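Local coordinates for extracellular solute-binding protein family 1 (Arthrobacter chlorophenolicus, PDB 4R2F) that probably serves as the extracellular sugar-binding component of a bacterial transporter, and holds laminaribiose between its two lobes, at residues T196-N202 with A254-T259; N78-Q82 with A392-G397; G190-A195 with K270-M275. One frame throughout, in Å; residues are numbered along the deposited sequence.

Interaction 1 (T196-N202 with A254-T259); sequences TGSGAGN and AVSYTT. With BGC (beta-D-glucopyranose), chain B.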
ATOM      1  N   THR A 196      -2.281  -2.921 -14.596  1.00 32.96           N
ATOM      2  CA  THR A 196      -2.179  -1.864 -13.603  1.00 27.33           C
ATOM      3  C   THR A 196      -3.334  -0.875 -13.834  1.00 38.19           C
ATOM      4  O   THR A 196      -4.187  -1.112 -14.676  1.00 33.58           O
ATOM      5  CB  THR A 196      -0.796  -1.192 -13.632  1.00 34.93           C
ATOM      6  OG1 THR A 196      -0.617  -0.439 -12.432  1.00 28.42           O
ATOM      7  CG2 THR A 196      -0.649  -0.276 -14.827  1.00 29.74           C
ATOM      8  N   GLY A 197      -3.364   0.211 -13.077  1.00 25.16           N
ATOM      9  CA  GLY A 197      -4.383   1.203 -13.240  1.00 32.02           C
ATOM     10  C   GLY A 197      -4.077   2.445 -12.453  1.00 36.84           C
ATOM     11  O   GLY A 197      -3.553   2.355 -11.348  1.00 28.46           O
ATOM     12  N   SER A 198      -4.455   3.593 -13.008  1.00 27.36           N
ATOM     13  CA  SER A 198      -4.280   4.892 -12.345  1.00 20.64           C
ATOM     14  C   SER A 198      -5.505   5.773 -12.401  1.00 32.99           C
ATOM     15  O   SER A 198      -5.411   6.999 -12.235  1.00 27.34           O
ATOM     16  CB  SER A 198      -3.067   5.636 -12.919  1.00 28.65           C
ATOM     17  OG  SER A 198      -3.265   5.984 -14.276  1.00 31.18           O
ATOM     18  N   GLY A 199      -6.667   5.146 -12.555  1.00 30.78           N
ATOM     19  CA  GLY A 199      -7.919   5.889 -12.567  1.00 32.86           C
ATOM     20  C   GLY A 199      -8.234   6.452 -11.212  1.00 30.82           C
ATOM     21  O   GLY A 199      -7.486   6.226 -10.258  1.00 36.45           O
ATOM     22  N   ALA A 200      -9.358   7.167 -11.112  1.00 33.04           N
ATOM     23  CA  ALA A 200      -9.759   7.804  -9.854  1.00 29.22           C
ATOM     24  C   ALA A 200      -9.867   6.758  -8.745  1.00 29.97           C
ATOM     25  O   ALA A 200     -10.454   5.700  -8.937  1.00 36.18           O
ATOM     26  CB  ALA A 200     -11.093   8.520 -10.008  1.00 34.68           C
ATOM     27  N   GLY A 201      -9.294   7.062  -7.596  1.00 31.64           N
ATOM     28  CA  GLY A 201      -9.295   6.133  -6.470  1.00 26.45           C
ATOM     29  C   GLY A 201      -8.271   5.008  -6.537  1.00 33.21           C
ATOM     30  O   GLY A 201      -8.130   4.244  -5.597  1.00 29.88           O
ATOM     31  N   ASN A 202      -7.571   4.881  -7.650  1.00 28.05           N
ATOM     32  CA  ASN A 202      -6.654   3.763  -7.855  1.00 28.13           C
ATOM     33  C   ASN A 202      -5.203   4.243  -7.753  1.00 28.99           C
ATOM     34  O   ASN A 202      -4.701   4.935  -8.635  1.00 28.17           O
ATOM     35  CB  ASN A 202      -6.923   3.136  -9.225  1.00 34.97           C
ATOM     36  CG  ASN A 202      -6.271   1.798  -9.379  1.00 36.72           C
ATOM     37  OD1 ASN A 202      -5.523   1.366  -8.509  1.00 28.63           O
ATOM     38  ND2 ASN A 202      -6.550   1.129 -10.481  1.00 32.20           N
ATOM     39  N   ALA A 254      -4.929   1.591 -19.335  1.00 30.80           N
ATOM     40  CA  ALA A 254      -4.600   1.402 -17.886  1.00 27.53           C
ATOM     41  C   ALA A 254      -4.652   2.710 -17.072  1.00 27.49           C
ATOM     42  O   ALA A 254      -5.024   2.715 -15.910  1.00 26.67           O
ATOM     43  CB  ALA A 254      -3.234   0.757 -17.724  1.00 30.87           C
ATOM     44  N   VAL A 255      -4.251   3.808 -17.690  1.00 30.65           N
ATOM     45  CA  VAL A 255      -4.245   5.117 -17.035  1.00 25.88           C
ATOM     46  C   VAL A 255      -5.616   5.494 -16.459  1.00 29.46           C
ATOM     47  O   VAL A 255      -5.713   6.230 -15.463  1.00 31.33           O
ATOM     48  CB  VAL A 255      -3.740   6.220 -18.024  1.00 28.98           C
ATOM     49  CG1 VAL A 255      -4.626   6.314 -19.241  1.00 29.83           C
ATOM     50  CG2 VAL A 255      -3.676   7.576 -17.351  1.00 34.60           C
ATOM     51  N   SER A 256      -6.677   4.992 -17.091  1.00 28.76           N
ATOM     52  CA  SER A 256      -8.038   5.349 -16.750  1.00 24.09           C
ATOM     53  C   SER A 256      -8.701   4.412 -15.743  1.00 27.02           C
ATOM     54  O   SER A 256      -9.816   4.691 -15.286  1.00 31.89           O
ATOM     55  CB  SER A 256      -8.903   5.362 -18.024  1.00 27.33           C
ATOM     56  OG  SER A 256      -9.159   4.038 -18.509  1.00 29.32           O
ATOM     57  N   TYR A 257      -8.042   3.307 -15.415  1.00 29.57           N
ATOM     58  CA  TYR A 257      -8.741   2.225 -14.747  1.00 34.06           C
ATOM     59  C   TYR A 257      -8.844   2.404 -13.248  1.00 25.95           C
ATOM     60  O   TYR A 257      -7.854   2.608 -12.553  1.00 26.83           O
ATOM     61  CB  TYR A 257      -8.080   0.897 -15.013  1.00 25.48           C
ATOM     62  CG  TYR A 257      -8.233   0.315 -16.398  1.00 31.93           C
ATOM     63  CD1 TYR A 257      -9.334   0.601 -17.226  1.00 28.42           C
ATOM     64  CD2 TYR A 257      -7.302  -0.589 -16.847  1.00 33.27           C
ATOM     65  CE1 TYR A 257      -9.443   0.009 -18.481  1.00 29.01           C
ATOM     66  CE2 TYR A 257      -7.391  -1.171 -18.092  1.00 36.05           C
ATOM     67  CZ  TYR A 257      -8.452  -0.879 -18.905  1.00 32.23           C
ATOM     68  OH  TYR A 257      -8.485  -1.499 -20.132  1.00 31.95           O
ATOM     69  N   THR A 258     -10.063   2.301 -12.762  1.00 28.46           N
ATOM     70  CA  THR A 258     -10.362   2.371 -11.355  1.00 32.18           C
ATOM     71  C   THR A 258     -10.019   1.020 -10.731  1.00 21.20           C
ATOM     72  O   THR A 258      -9.670   0.043 -11.423  1.00 28.73           O
ATOM     73  CB  THR A 258     -11.878   2.587 -11.116  1.00 29.88           C
ATOM     74  OG1 THR A 258     -12.575   1.511 -11.752  1.00 28.90           O
ATOM     75  CG2 THR A 258     -12.405   3.943 -11.656  1.00 32.63           C
ATOM     76  N   THR A 259     -10.193   0.950  -9.413  1.00 25.79           N
ATOM     77  CA  THR A 259      -9.927  -0.285  -8.686  1.00 28.74           C
ATOM     78  C   THR A 259     -10.864  -1.368  -9.209  1.00 33.37           C
ATOM     79  O   THR A 259     -10.446  -2.493  -9.444  1.00 29.97           O
ATOM     80  CB  THR A 259     -10.074  -0.065  -7.167  1.00 31.39           C
ATOM     81  OG1 THR A 259      -9.008   0.783  -6.694  1.00 32.69           O
ATOM     82  CG2 THR A 259     -10.024  -1.390  -6.438  1.00 35.94           C
TER
HETATM   83  C2  BGC B   1      -4.491  -0.635  -1.158  1.00 35.34           C
HETATM   84  C3  BGC B   1      -4.199   0.868  -1.021  1.00 26.98           C
HETATM   85  C4  BGC B   1      -4.600   1.577  -2.323  1.00 27.67           C
HETATM   86  C5  BGC B   1      -6.062   1.223  -2.700  1.00 27.01           C
HETATM   87  C6  BGC B   1      -6.562   1.954  -3.952  1.00 31.84           C
HETATM   88  C1  BGC B   1      -5.945  -0.851  -1.615  1.00 35.84           C
HETATM   89  O1  BGC B   1      -6.210  -2.236  -1.834  1.00 52.00           O
HETATM   90  O2  BGC B   1      -4.232  -1.288   0.097  1.00 31.26           O
HETATM   91  O3  BGC B   1      -2.801   1.027  -0.657  1.00 26.46           O
HETATM   92  O4  BGC B   1      -4.502   3.004  -2.248  1.00 30.95           O
HETATM   93  O5  BGC B   1      -6.128  -0.167  -2.872  1.00 33.84           O
HETATM   94  O6  BGC B   1      -5.669   1.715  -5.041  1.00 29.88           O
HETATM   95  O   HOH W   1     -10.861   3.217  -7.895  1.00 30.83           O
HETATM   96  O   HOH W   2     -10.670   7.224 -14.334  1.00 54.27           O
HETATM   97  O   HOH W   3     -10.090   2.548  -5.090  1.00 36.36           O
HETATM   98  O   HOH W   4      -6.684  -0.284  -6.637  1.00 33.47           O
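Asn202 reaches across to the carbonyl of Tyr257 with its amide: ND2 donates to Tyr257 O over 2.9 Å, nearly straight, and the acceptor lies close to the amide plane. At the carbonyl the approach differs: ND2 sits above its plane, and the backbone N of Gly199, 2.8 Å from Tyr257 O, comes from the opposite face. Two donors thus grip one oxygen from both sides. The Asn202 side chain gets there because CG stands anti to the backbone N (chi1 -166°) and the amide is hardly twisted beyond it. The same turn of the amide leaves OD1 for Ile204 N, capping the start of helix 204-215, and for a water that also meets Thr259 OG1 and O6 of the glucose in chain B. Gly201 O lies 3.2 Å from C6 of that sugar.

Both loops lead into helices, 204-215 and 259-267, and their ends line the glycan pocket of this solute-binding protein. A type II turn from Gly199 to Asn202 brings the first loop round, with Gly201 at positive phi. Thr258 is the N-cap of the second helix, its side chain capping a backbone N just beyond Thr259.

Away from the sugar, Ser198 turns OG back between its own N and carbonyl carbon (chi1 65°), which puts the hydroxyl 2.7 Å from Val255 O as donor; it meets that carbonyl from the side, at a C=O...O angle of 103°. CG2 of Val255 packs against the same OG. Ser198 N bonds to Ala254 O, which also accepts Tyr257 N on its other face. The Tyr257 ring presents its edge to Thr196 O, 3.8 Å from CD2, while its OH is bonded to Asp251.

Interaction 2 (N78-Q82 with A392-G397); sequences NNFYQ and AALDGG. With BGC (beta-D-glucopyranose), chain C.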
ATOM      1  N   ASN A  78     -10.181   8.166  -3.300  1.00 37.64           N
ATOM      2  CA  ASN A  78      -9.904   9.280  -4.223  1.00 31.31           C
ATOM      3  C   ASN A  78      -9.783  10.581  -3.440  1.00 22.79           C
ATOM      4  O   ASN A  78     -10.674  10.930  -2.644  1.00 33.69           O
ATOM      5  CB  ASN A  78     -10.966   9.420  -5.304  1.00 36.56           C
ATOM      6  CG  ASN A  78     -10.485  10.283  -6.472  1.00 47.68           C
ATOM      7  OD1 ASN A  78      -9.454  10.004  -7.103  1.00 36.94           O
ATOM      8  ND2 ASN A  78     -11.218  11.331  -6.757  1.00 35.88           N
ATOM      9  N   ASN A  79      -8.656  11.260  -3.621  1.00 36.06           N
ATOM     10  CA  ASN A  79      -8.443  12.550  -2.983  1.00 40.33           C
ATOM     11  C   ASN A  79      -8.375  12.462  -1.442  1.00 39.23           C
ATOM     12  O   ASN A  79      -8.607  13.461  -0.742  1.00 36.33           O
ATOM     13  CB  ASN A  79      -9.567  13.536  -3.406  1.00 40.53           C
ATOM     14  CG  ASN A  79      -9.069  14.969  -3.574  1.00 39.02           C
ATOM     15  OD1 ASN A  79      -7.889  15.206  -3.804  1.00 36.21           O
ATOM     16  ND2 ASN A  79      -9.970  15.923  -3.460  1.00 33.33           N
ATOM     17  N   PHE A  80      -8.029  11.290  -0.910  1.00 31.53           N
ATOM     18  CA  PHE A  80      -8.038  11.073   0.550  1.00 31.14           C
ATOM     19  C   PHE A  80      -7.119  12.058   1.291  1.00 31.68           C
ATOM     20  O   PHE A  80      -7.419  12.486   2.400  1.00 30.05           O
ATOM     21  CB  PHE A  80      -7.633   9.633   0.896  1.00 34.99           C
ATOM     22  CG  PHE A  80      -6.154   9.394   0.856  1.00 35.85           C
ATOM     23  CD1 PHE A  80      -5.517   9.088  -0.338  1.00 35.67           C
ATOM     24  CD2 PHE A  80      -5.384   9.476   2.016  1.00 36.33           C
ATOM     25  CE1 PHE A  80      -4.148   8.891  -0.381  1.00 31.84           C
ATOM     26  CE2 PHE A  80      -4.000   9.278   1.969  1.00 34.13           C
ATOM     27  CZ  PHE A  80      -3.387   8.984   0.778  1.00 38.72           C
ATOM     28  N   TYR A  81      -5.995  12.407   0.682  1.00 28.37           N
ATOM     29  CA  TYR A  81      -5.037  13.315   1.320  1.00 31.43           C
ATOM     30  C   TYR A  81      -5.711  14.643   1.639  1.00 40.44           C
ATOM     31  O   TYR A  81      -5.606  15.174   2.748  1.00 32.13           O
ATOM     32  CB  TYR A  81      -3.819  13.510   0.395  1.00 43.22           C
ATOM     33  CG  TYR A  81      -2.653  14.365   0.910  1.00 46.76           C
ATOM     34  CD1 TYR A  81      -1.964  14.020   2.064  1.00 54.56           C
ATOM     35  CD2 TYR A  81      -2.209  15.486   0.191  1.00 63.84           C
ATOM     36  CE1 TYR A  81      -0.890  14.774   2.515  1.00 52.91           C
ATOM     37  CE2 TYR A  81      -1.135  16.243   0.632  1.00 67.55           C
ATOM     38  CZ  TYR A  81      -0.480  15.880   1.797  1.00 81.67           C
ATOM     39  OH  TYR A  81       0.590  16.611   2.260  1.00 80.99           O
ATOM     40  N   GLN A  82      -6.446  15.145   0.659  1.00 35.34           N
ATOM     41  CA  GLN A  82      -7.130  16.415   0.768  1.00 42.99           C
ATOM     42  C   GLN A  82      -8.316  16.286   1.710  1.00 42.01           C
ATOM     43  O   GLN A  82      -8.596  17.209   2.474  1.00 35.95           O
ATOM     44  CB  GLN A  82      -7.573  16.883  -0.638  1.00 45.76           C
ATOM     45  CG  GLN A  82      -8.604  18.008  -0.673  1.00 64.15           C
ATOM     46  CD  GLN A  82      -8.052  19.343  -0.223  1.00 93.09           C
ATOM     47  OE1 GLN A  82      -6.838  19.525  -0.110  1.00 65.15           O
ATOM     48  NE2 GLN A  82      -8.949  20.294   0.029  1.00 65.61           N
ATOM     49  N   ALA A 392       4.481  11.552   3.484  1.00 29.50           N
ATOM     50  CA  ALA A 392       3.070  11.855   3.387  1.00 29.86           C
ATOM     51  C   ALA A 392       2.774  12.677   2.119  1.00 42.90           C
ATOM     52  O   ALA A 392       1.806  12.395   1.396  1.00 40.57           O
ATOM     53  CB  ALA A 392       2.593  12.587   4.620  1.00 35.52           C
ATOM     54  N   ALA A 393       3.600  13.682   1.849  1.00 41.45           N
ATOM     55  CA  ALA A 393       3.399  14.563   0.666  1.00 43.51           C
ATOM     56  C   ALA A 393       3.701  13.827  -0.641  1.00 34.36           C
ATOM     57  O   ALA A 393       2.980  13.944  -1.633  1.00 34.09           O
ATOM     58  CB  ALA A 393       4.255  15.801   0.779  1.00 39.91           C
ATOM     59  N   LEU A 394       4.743  13.010  -0.611  1.00 33.84           N
ATOM     60  CA  LEU A 394       5.038  12.161  -1.732  1.00 32.08           C
ATOM     61  C   LEU A 394       3.867  11.250  -2.061  1.00 37.72           C
ATOM     62  O   LEU A 394       3.400  11.227  -3.186  1.00 29.92           O
ATOM     63  CB  LEU A 394       6.300  11.358  -1.470  1.00 30.59           C
ATOM     64  CG  LEU A 394       6.561  10.166  -2.373  1.00 28.82           C
ATOM     65  CD1 LEU A 394       6.754  10.620  -3.802  1.00 33.10           C
ATOM     66  CD2 LEU A 394       7.788   9.394  -1.894  1.00 35.88           C
ATOM     67  N   ASP A 395       3.386  10.523  -1.065  1.00 32.76           N
ATOM     68  CA  ASP A 395       2.370   9.488  -1.257  1.00 26.64           C
ATOM     69  C   ASP A 395       1.000  10.037  -1.677  1.00 35.07           C
ATOM     70  O   ASP A 395       0.369   9.502  -2.577  1.00 40.27           O
ATOM     71  CB  ASP A 395       2.239   8.696   0.052  1.00 33.46           C
ATOM     72  CG  ASP A 395       1.233   7.564  -0.023  1.00 40.04           C
ATOM     73  OD1 ASP A 395       1.299   6.771  -0.978  1.00 33.69           O
ATOM     74  OD2 ASP A 395       0.405   7.445   0.900  1.00 39.02           O
ATOM     75  N   GLY A 396       0.554  11.102  -1.024  1.00 31.45           N
ATOM     76  CA  GLY A 396      -0.793  11.619  -1.219  1.00 40.36           C
ATOM     77  C   GLY A 396      -0.936  12.775  -2.201  1.00 36.33           C
ATOM     78  O   GLY A 396      -2.047  13.185  -2.480  1.00 45.91           O
ATOM     79  N   GLY A 397       0.176  13.298  -2.710  1.00 41.01           N
ATOM     80  CA  GLY A 397       0.156  14.552  -3.458  1.00 37.05           C
ATOM     81  C   GLY A 397       0.054  14.399  -4.970  1.00 37.40           C
ATOM     82  O   GLY A 397       0.177  13.304  -5.542  1.00 32.30           O
TER
HETATM   83  C2  BGC C   2      -1.336   1.885   1.009  1.00 26.35           C
HETATM   84  C3  BGC C   2      -1.160   3.122   1.892  1.00 29.82           C
HETATM   85  C4  BGC C   2      -0.952   4.354   1.022  1.00 26.66           C
HETATM   86  C5  BGC C   2      -2.095   4.488   0.025  1.00 26.83           C
HETATM   87  C6  BGC C   2      -1.867   5.645  -0.956  1.00 27.09           C
HETATM   88  C1  BGC C   2      -2.556   2.159   0.146  1.00 24.00           C
HETATM   89  O2  BGC C   2      -1.519   0.714   1.796  1.00 27.54           O
HETATM   90  O3  BGC C   2      -0.048   2.951   2.771  1.00 24.55           O
HETATM   91  O4  BGC C   2      -0.960   5.521   1.834  1.00 29.45           O
HETATM   92  O5  BGC C   2      -2.259   3.271  -0.712  1.00 23.42           O
HETATM   93  O6  BGC C   2      -0.700   5.443  -1.783  1.00 26.87           O
HETATM   94  O   HOH W   5      -4.792  12.010  -2.128  1.00 42.73           O
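The Phe80 ring turns an edge to Asp395, with CZ 4.1 Å from OD2 in the neighbourhood of the ring plane; ring and carboxylate planes stand 55° apart. C6 of the glucose in chain C meets the same ring obliquely, 4.0 Å from CE1, and Trp77 packs against Phe80 edge-to-face. The Tyr81 ring lies obliquely against the end of helix 389-396: CD2 is 3.5 Å from Gly396 O, CE1 approaches Ala392 O, and OH reaches CA and CB of Ala393. With CG anti to the backbone N (chi1 -177°), Tyr81 extends from the first turn of helix 80-89 along this surface.

Here the N-terminal end of one helix meets the C-terminal end of another beside the sugar site. Gly396 brings its bare backbone close to Tyr81 CB, and a water links Tyr81 N to Gly396 O. Asp395 uses both carboxylate oxygens on the glucose: O6 donates to OD1 and O4 to OD2, each over 2.5 Å. Holding two hydroxyls at once, one on each oxygen, probably fixes the rotation of the carboxylate. Asp154, Asn311, His207 and the backbone N of Gly101 also hydrogen-bond this glucose.

Interaction 3 (G190-A195 with K270-M275); sequences GAVGFA and KAAYGM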
ATOM      1  N   GLY A 190      -4.294 -11.859 -26.775  1.00 42.73           N
ATOM      2  CA  GLY A 190      -5.369 -10.988 -26.280  1.00 40.47           C
ATOM      3  C   GLY A 190      -5.386 -10.693 -24.784  1.00 39.14           C
ATOM      4  O   GLY A 190      -6.377 -10.192 -24.253  1.00 44.43           O
ATOM      5  N   ALA A 191      -4.291 -10.977 -24.096  1.00 36.91           N
ATOM      6  CA  ALA A 191      -4.233 -10.748 -22.652  1.00 35.61           C
ATOM      7  C   ALA A 191      -3.451  -9.471 -22.333  1.00 37.00           C
ATOM      8  O   ALA A 191      -2.759  -8.908 -23.189  1.00 37.33           O
ATOM      9  CB  ALA A 191      -3.590 -11.941 -21.964  1.00 40.28           C
ATOM     10  N   VAL A 192      -3.572  -9.015 -21.096  1.00 33.65           N
ATOM     11  CA  VAL A 192      -2.765  -7.899 -20.625  1.00 34.93           C
ATOM     12  C   VAL A 192      -1.563  -8.438 -19.898  1.00 33.71           C
ATOM     13  O   VAL A 192      -1.675  -9.094 -18.863  1.00 33.58           O
ATOM     14  CB  VAL A 192      -3.571  -6.944 -19.739  1.00 35.39           C
ATOM     15  CG1 VAL A 192      -2.659  -5.899 -19.105  1.00 29.76           C
ATOM     16  CG2 VAL A 192      -4.646  -6.280 -20.582  1.00 39.35           C
ATOM     17  N   GLY A 193      -0.400  -8.142 -20.443  1.00 35.49           N
ATOM     18  CA  GLY A 193       0.853  -8.658 -19.902  1.00 33.41           C
ATOM     19  C   GLY A 193       1.350  -7.995 -18.638  1.00 33.05           C
ATOM     20  O   GLY A 193       2.212  -8.537 -17.970  1.00 33.96           O
ATOM     21  N   PHE A 194       0.834  -6.808 -18.314  1.00 33.94           N
ATOM     22  CA  PHE A 194       1.199  -6.147 -17.077  1.00 30.37           C
ATOM     23  C   PHE A 194       0.062  -5.219 -16.669  1.00 26.37           C
ATOM     24  O   PHE A 194       0.012  -4.027 -17.054  1.00 33.36           O
ATOM     25  CB  PHE A 194       2.529  -5.405 -17.239  1.00 32.77           C
ATOM     26  CG  PHE A 194       3.273  -5.184 -15.954  1.00 42.94           C
ATOM     27  CD1 PHE A 194       3.839  -6.246 -15.273  1.00 37.42           C
ATOM     28  CD2 PHE A 194       3.459  -3.917 -15.462  1.00 75.64           C
ATOM     29  CE1 PHE A 194       4.537  -6.049 -14.101  1.00 39.61           C
ATOM     30  CE2 PHE A 194       4.167  -3.712 -14.301  1.00101.70           C
ATOM     31  CZ  PHE A 194       4.697  -4.780 -13.611  1.00 61.48           C
ATOM     32  N   ALA A 195      -0.844  -5.773 -15.872  1.00 27.20           N
ATOM     33  CA  ALA A 195      -2.069  -5.107 -15.513  1.00 28.87           C
ATOM     34  C   ALA A 195      -1.775  -4.128 -14.410  1.00 32.09           C
ATOM     35  O   ALA A 195      -1.107  -4.462 -13.420  1.00 31.47           O
ATOM     36  CB  ALA A 195      -3.111  -6.113 -15.059  1.00 29.40           C
ATOM     37  N   LYS A 270      -8.645 -11.342 -18.263  1.00 37.33           N
ATOM     38  CA  LYS A 270      -8.052 -10.384 -19.184  1.00 27.96           C
ATOM     39  C   LYS A 270      -6.577 -10.122 -18.748  1.00 31.50           C
ATOM     40  O   LYS A 270      -5.686 -10.024 -19.590  1.00 39.94           O
ATOM     41  CB  LYS A 270      -8.894  -9.106 -19.230  1.00 41.58           C
ATOM     42  CG  LYS A 270      -9.346  -8.716 -20.623  1.00 97.10           C
ATOM     43  CD  LYS A 270      -8.174  -8.295 -21.497  1.00 64.53           C
ATOM     44  CE  LYS A 270      -8.630  -8.079 -22.928  1.00 84.65           C
ATOM     45  NZ  LYS A 270      -7.589  -7.357 -23.704  1.00100.21           N
ATOM     46  N   ALA A 271      -6.330 -10.048 -17.441  1.00 30.10           N
ATOM     47  CA  ALA A 271      -4.997  -9.752 -16.915  1.00 40.30           C
ATOM     48  C   ALA A 271      -4.227 -11.043 -16.750  1.00 30.78           C
ATOM     49  O   ALA A 271      -4.688 -11.923 -16.043  1.00 31.64           O
ATOM     50  CB  ALA A 271      -5.122  -9.052 -15.563  1.00 33.51           C
ATOM     51  N   ALA A 272      -3.047 -11.152 -17.350  1.00 32.50           N
ATOM     52  CA  ALA A 272      -2.214 -12.342 -17.182  1.00 37.78           C
ATOM     53  C   ALA A 272      -1.166 -12.188 -16.087  1.00 33.12           C
ATOM     54  O   ALA A 272      -0.743 -13.176 -15.516  1.00 31.09           O
ATOM     55  CB  ALA A 272      -1.520 -12.710 -18.483  1.00 32.87           C
ATOM     56  N   TYR A 273      -0.724 -10.967 -15.825  1.00 31.69           N
ATOM     57  CA  TYR A 273       0.422 -10.748 -14.956  1.00 31.20           C
ATOM     58  C   TYR A 273       0.382  -9.312 -14.473  1.00 29.92           C
ATOM     59  O   TYR A 273      -0.130  -8.438 -15.172  1.00 31.76           O
ATOM     60  CB  TYR A 273       1.705 -11.068 -15.721  1.00 31.56           C
ATOM     61  CG  TYR A 273       3.003 -11.048 -14.931  1.00 29.82           C
ATOM     62  CD1 TYR A 273       3.426 -12.160 -14.216  1.00 31.77           C
ATOM     63  CD2 TYR A 273       3.826  -9.935 -14.943  1.00 39.75           C
ATOM     64  CE1 TYR A 273       4.625 -12.148 -13.501  1.00 32.83           C
ATOM     65  CE2 TYR A 273       5.023  -9.910 -14.226  1.00 29.27           C
ATOM     66  CZ  TYR A 273       5.420 -11.022 -13.514  1.00 35.17           C
ATOM     67  OH  TYR A 273       6.606 -11.012 -12.835  1.00 38.49           O
ATOM     68  N   GLY A 274       0.834  -9.073 -13.252  1.00 31.02           N
ATOM     69  CA  GLY A 274       0.923  -7.723 -12.733  1.00 32.25           C
ATOM     70  C   GLY A 274       1.126  -7.608 -11.237  1.00 30.37           C
ATOM     71  O   GLY A 274       1.112  -8.593 -10.523  1.00 32.91           O
ATOM     72  N   MET A 275       1.266  -6.378 -10.767  1.00 35.36           N
ATOM     73  CA  MET A 275       1.545  -6.100  -9.370  1.00 33.01           C
ATOM     74  C   MET A 275       0.244  -5.721  -8.701  1.00 33.15           C
ATOM     75  O   MET A 275      -0.462  -4.858  -9.174  1.00 31.34           O
ATOM     76  CB  MET A 275       2.546  -4.940  -9.253  1.00 34.60           C
ATOM     77  CG  MET A 275       2.916  -4.511  -7.838  1.00 28.02           C
ATOM     78  SD  MET A 275       3.610  -2.851  -7.682  1.00 22.63           S
ATOM     79  CE  MET A 275       2.182  -1.870  -8.056  1.00 28.26           C
TER
HETATM   80  O   HOH W   6      -2.298  -5.717 -11.260  1.00 31.23           O
HETATM   81  O   HOH W   7       0.191  -2.937 -11.227  1.00 37.90           O
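Val192 bonds through both its backbone N and its O to the 270-275 segment: N to Lys270 O at 2.8 Å, and O from Ala272 N at 2.9 Å, both close to straight. This pair of bonds bridges Val192 with Ala271. Farther along, Ala195 N donates to Tyr273 O over 2.8 Å, lying in the carbonyl plane, and CA of Phe194 adds a CA-H...O contact to the same oxygen. Between these bonds, Gly193 O and Tyr273 N are buried with no hydrogen-bond partner in the model.

The side chains follow this frame. CB of Ala195 meets CB of Ala271 at 3.6 Å, and CB of Ala191 touches that of Ala272. Tyr273 and Phe194 meet rim to rim, CD2 to CD1 at 3.7 Å, each with the other's atom near its own ring plane. CG of Phe194 lies anti to the backbone N (chi1 -156°), which swings the ring back to the tyrosine although CB starts off away from it. Lys270 bends at chi2 (-67°) and carries NZ to Gly190 O at 3.1 Å, above the carbonyl plane.

Gly190 closes a Schellman motif that ends helix 176-188, so the lysine meets the chain just where it leaves that helix. With Ala195 N on Tyr273 O, the loop 190-195 runs along strand 273-275, which pairs antiparallel with strand 145-161 in the mixed sheet, Gly274 being bonded to Trp159.

Two waters each bridge Ala195 O and Met275 O, carrying the link on where direct bonds stop. Farther out, Leu208 of helix 204-215 touches both Phe194 and Met275, and Leu262 and Gln265 of helix 259-267 pack on Ala195.

From the N terminus, the chain first enters interaction 2 at 78-82, and that contact closes only at 392-397, after some 310 residues, so it encloses both others. Within this span, 190-195 opens interaction 3 and runs straight on into 196-202 of interaction 1. The chain returns in reverse order, through 254-259 and then 270-275, which makes interaction 1 the inner loop and interaction 3 the outer one; none cross. Interaction 1 joins the loops leading into helices 204-215 and 259-267; interaction 3 joins the loop after helix 176-188 to strand 273-275 and residues before it. Interaction 2 joins helices 80-89 and 389-396, and a probable hydrogen bond from Gly201 N to Asn78 OD1 connects it to interaction 1.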